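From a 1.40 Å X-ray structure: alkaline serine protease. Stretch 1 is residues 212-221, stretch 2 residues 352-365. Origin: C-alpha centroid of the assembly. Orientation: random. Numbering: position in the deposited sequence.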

# COMPACT_ATOMS: atom_id res chain seq x y z
N GLY A 212 12.10 10.10 8.81
CA GLY A 212 13.08 9.29 9.51
C GLY A 212 12.67 7.91 9.98
O GLY A 212 13.51 7.15 10.45
N GLU A 213 11.39 7.56 9.84
CA GLU A 213 10.93 6.25 10.30
C GLU A 213 10.85 5.20 9.20
O GLU A 213 10.51 4.04 9.48
CB GLU A 213 9.56 6.39 10.97
CG GLU A 213 9.60 7.28 12.21
CD GLU A 213 8.31 7.25 13.01
OE1 GLU A 213 8.32 7.74 14.16
OE2 GLU A 213 7.28 6.77 12.48
N GLY A 214 11.17 5.58 7.98
CA GLY A 214 11.09 4.65 6.86
C GLY A 214 12.33 3.82 6.60
O GLY A 214 13.32 3.87 7.34
N ARG A 215 12.26 3.06 5.52
CA ARG A 215 13.35 2.19 5.13
C ARG A 215 13.25 1.94 3.64
O ARG A 215 12.15 1.81 3.09
CB ARG A 215 13.22 0.87 5.89
CG ARG A 215 14.45 0.00 5.83
CD ARG A 215 14.18 -1.32 6.49
NE ARG A 215 15.37 -2.16 6.43
CZ ARG A 215 15.35 -3.48 6.40
NH1 ARG A 215 16.49 -4.16 6.34
NH2 ARG A 215 14.19 -4.13 6.43
N LEU A 216 14.40 1.89 2.97
CA LEU A 216 14.42 1.66 1.53
C LEU A 216 15.51 0.68 1.16
O LEU A 216 16.34 0.32 1.99
CB LEU A 216 14.63 2.99 0.79
CG LEU A 216 13.50 4.02 0.93
CD1 LEU A 216 13.93 5.34 0.29
CD2 LEU A 216 12.23 3.49 0.28
N ALA A 217 15.50 0.25 -0.10
CA ALA A 217 16.49 -0.68 -0.60
C ALA A 217 16.88 -0.26 -2.01
O ALA A 217 16.19 0.54 -2.65
CB ALA A 217 15.93 -2.09 -0.61
N ASP A 218 17.99 -0.79 -2.50
CA ASP A 218 18.45 -0.45 -3.84
C ASP A 218 19.37 -1.54 -4.37
O ASP A 218 19.96 -2.31 -3.60
CB ASP A 218 19.20 0.89 -3.80
CG ASP A 218 19.24 1.57 -5.16
OD1 ASP A 218 18.76 0.99 -6.15
OD2 ASP A 218 19.77 2.70 -5.23
N ILE A 219 19.46 -1.61 -5.69
CA ILE A 219 20.32 -2.56 -6.39
C ILE A 219 20.96 -1.73 -7.49
O ILE A 219 20.25 -1.12 -8.30
CB ILE A 219 19.54 -3.70 -7.06
CG1 ILE A 219 18.84 -4.56 -6.01
CG2 ILE A 219 20.50 -4.57 -7.89
CD1 ILE A 219 17.92 -5.62 -6.60
N THR A 220 22.29 -1.69 -7.52
CA THR A 220 22.99 -0.90 -8.52
C THR A 220 23.98 -1.75 -9.31
O THR A 220 24.74 -2.53 -8.75
CB THR A 220 23.75 0.27 -7.88
OG1 THR A 220 22.83 1.10 -7.16
CG2 THR A 220 24.45 1.10 -8.94
N ILE A 221 23.94 -1.58 -10.63
CA ILE A 221 24.83 -2.29 -11.54
C ILE A 221 25.18 -1.33 -12.67
O ILE A 221 24.30 -0.70 -13.26
CB ILE A 221 24.17 -3.56 -12.14
CG1 ILE A 221 23.83 -4.55 -11.03
CG2 ILE A 221 25.12 -4.21 -13.14
CD1 ILE A 221 23.19 -5.84 -11.53
N THR A 352 27.79 -5.86 -8.46
CA THR A 352 26.49 -5.40 -8.01
C THR A 352 26.51 -4.95 -6.55
O THR A 352 27.18 -5.56 -5.72
CB THR A 352 25.44 -6.52 -8.15
OG1 THR A 352 25.43 -7.00 -9.49
CG2 THR A 352 24.05 -6.00 -7.79
N THR A 353 25.78 -3.88 -6.26
CA THR A 353 25.71 -3.37 -4.90
C THR A 353 24.26 -3.44 -4.43
O THR A 353 23.37 -2.85 -5.04
CB THR A 353 26.18 -1.91 -4.82
OG1 THR A 353 27.54 -1.82 -5.26
CG2 THR A 353 26.09 -1.40 -3.38
N VAL A 354 24.04 -4.19 -3.36
CA VAL A 354 22.71 -4.33 -2.77
C VAL A 354 22.75 -3.57 -1.46
O VAL A 354 23.70 -3.70 -0.69
CB VAL A 354 22.37 -5.80 -2.49
CG1 VAL A 354 21.00 -5.90 -1.83
CG2 VAL A 354 22.39 -6.59 -3.78
N SER A 355 21.72 -2.78 -1.20
CA SER A 355 21.71 -2.01 0.03
C SER A 355 20.34 -1.81 0.65
O SER A 355 19.34 -1.63 -0.05
CB SER A 355 22.35 -0.64 -0.21
OG SER A 355 21.62 0.08 -1.19
N ASN A 356 20.31 -1.86 1.98
CA ASN A 356 19.10 -1.61 2.74
C ASN A 356 19.47 -0.39 3.57
O ASN A 356 20.53 -0.35 4.19
CB ASN A 356 18.76 -2.77 3.67
CG ASN A 356 18.18 -3.96 2.94
OD1 ASN A 356 17.57 -3.81 1.87
ND2 ASN A 356 18.34 -5.15 3.51
N GLN A 357 18.61 0.62 3.58
CA GLN A 357 18.89 1.84 4.32
C GLN A 357 17.75 2.23 5.25
O GLN A 357 16.59 2.25 4.85
CB GLN A 357 19.15 2.98 3.34
CG GLN A 357 20.34 2.74 2.42
CD GLN A 357 20.44 3.75 1.30
OE1 GLN A 357 20.46 4.96 1.54
NE2 GLN A 357 20.50 3.26 0.06
N GLY A 358 18.10 2.52 6.50
CA GLY A 358 17.09 2.92 7.46
C GLY A 358 17.05 4.43 7.56
O GLY A 358 17.72 5.13 6.80
N ASN A 359 16.25 4.94 8.50
CA ASN A 359 16.12 6.38 8.71
C ASN A 359 15.65 7.11 7.46
O ASN A 359 16.03 8.26 7.22
CB ASN A 359 17.46 6.95 9.19
CG ASN A 359 17.31 8.32 9.84
OD1 ASN A 359 16.61 8.47 10.84
ND2 ASN A 359 17.99 9.32 9.29
N GLN A 360 14.82 6.46 6.65
CA GLN A 360 14.31 7.07 5.43
C GLN A 360 12.96 7.76 5.65
O GLN A 360 12.38 7.68 6.73
CB GLN A 360 14.19 6.02 4.33
CG GLN A 360 15.51 5.38 3.95
CD GLN A 360 16.54 6.39 3.49
OE1 GLN A 360 16.34 7.09 2.49
NE2 GLN A 360 17.65 6.49 4.21
N ASP A 361 12.47 8.44 4.61
CA ASP A 361 11.20 9.16 4.70
C ASP A 361 10.10 8.50 3.87
O ASP A 361 9.03 9.08 3.66
CB ASP A 361 11.40 10.61 4.26
CG ASP A 361 12.53 11.30 5.01
OD1 ASP A 361 12.75 10.96 6.19
OD2 ASP A 361 13.19 12.18 4.43
N TYR A 362 10.37 7.28 3.42
CA TYR A 362 9.42 6.50 2.63
C TYR A 362 9.58 5.05 3.04
O TYR A 362 10.60 4.67 3.61
CB TYR A 362 9.74 6.65 1.13
CG TYR A 362 9.76 8.08 0.67
CD1 TYR A 362 8.60 8.71 0.23
CD2 TYR A 362 10.93 8.83 0.75
CE1 TYR A 362 8.60 10.06 -0.11
CE2 TYR A 362 10.95 10.18 0.41
CZ TYR A 362 9.78 10.79 -0.02
OH TYR A 362 9.79 12.12 -0.34
N GLU A 363 8.58 4.23 2.75
CA GLU A 363 8.66 2.82 3.09
C GLU A 363 7.60 2.00 2.39
O GLU A 363 6.54 2.52 2.02
CB GLU A 363 8.52 2.64 4.61
CG GLU A 363 8.89 1.24 5.09
CD GLU A 363 8.93 1.10 6.60
OE1 GLU A 363 9.33 0.02 7.08
OE2 GLU A 363 8.56 2.07 7.30
N TYR A 364 7.90 0.72 2.20
CA TYR A 364 6.96 -0.21 1.59
C TYR A 364 6.08 -0.80 2.69
O TYR A 364 6.58 -1.26 3.72
CB TYR A 364 7.70 -1.35 0.89
CG TYR A 364 8.22 -1.02 -0.48
CD1 TYR A 364 9.49 -0.46 -0.66
CD2 TYR A 364 7.44 -1.24 -1.61
CE1 TYR A 364 9.96 -0.13 -1.93
CE2 TYR A 364 7.89 -0.92 -2.88
CZ TYR A 364 9.15 -0.37 -3.04
OH TYR A 364 9.58 -0.05 -4.30
N TYR A 365 4.77 -0.77 2.47
CA TYR A 365 3.78 -1.32 3.39
C TYR A 365 2.88 -2.29 2.62
O TYR A 365 2.74 -2.18 1.41
CB TYR A 365 2.84 -0.25 3.95
CG TYR A 365 3.32 0.59 5.12
CD1 TYR A 365 2.40 1.33 5.86
CD2 TYR A 365 4.67 0.69 5.46
CE1 TYR A 365 2.79 2.14 6.91
CE2 TYR A 365 5.08 1.52 6.52
CZ TYR A 365 4.13 2.24 7.23
OH TYR A 365 4.49 3.07 8.27
O HOH W 1 11.15 1.14 9.16
O HOH W 2 14.45 3.06 9.72
O HOH W 3 10.48 -0.36 2.55
O HOH W 4 22.50 -0.25 -4.45

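How does the backbone hold the two stretches together? Strand 214-221 runs antiparallel to the strand that includes Thr 352 to Gln 357, their directions differing by 167°, and paired amides and carbonyls zip them into a sheet. Leu 216 and Gln 357 exchange two hydrogen bonds, Leu 216 N to Gln 357 O at 2.9 Å and Gln 357 N to Leu 216 O at 2.8 Å. The same exchange recurs between Asp 218 and Ser 355 and between Thr 220 and Thr 353, every second residue, because alternate backbone groups of a strand face the same neighbour. At the positions between, CA-H groups approach carbonyls, as with Ala 217 CA and Ser 355 O at 3.1 Å.

What happens where the second stretch turns its corner? A beta bulge shifts the register by one between Leu 216 and Gly 214, which pairs with Gln 360: Gly 214 N donates to Gln 360 O at 2.7 Å, and Gln 360 N to Gly 214 O at 3.1 Å. Beyond the corner, strand 362-365 crosses strand 214-221 at 83°, so it meets that strand only locally, with Arg 215 N donating to Tyr 362 O at 3.0 Å. Glycine suits position 214, since an ideal CB there would lie 2.1 Å from Tyr 362 O, a clash. At the end of the contact, the carboxylate of Asp 361 reaches back to accept a hydrogen bond from the backbone, Gly 212 N to Asp 361 OD1 at 2.8 Å.

Which side chains meet across the sheet? On the face carrying Leu 216, Asp 218 and Thr 220, Leu 216 packs against residues just past the corner: its CD2 lies 4.1 Å from Tyr 362 CB, and its CD1 is 3.7 Å from Gln 360 OE1. Gln 360 is itself held by a bond within its own stretch, NE2 to Gly 358 O at 2.9 Å. The other face brings methyl groups together, Ile 219 CG2 and Thr 352 CG2 at 3.8 Å, while Ala 217 CB packs 3.4 Å from Asn 356 OD1.

Where does water complete the bonding? Where the strands diverge, water 3 links them by donating to Arg 215 O at 2.8 Å and accepting from Tyr 364 N at 2.8 Å. Water 2 likewise donates to Gly 214 O and accepts from Asn 359 N, a pair whose direct approach has a poor angle. Water 1 donates to both Glu 213 O and Glu 363 OE1, reconciling two acceptors that could not bond each other.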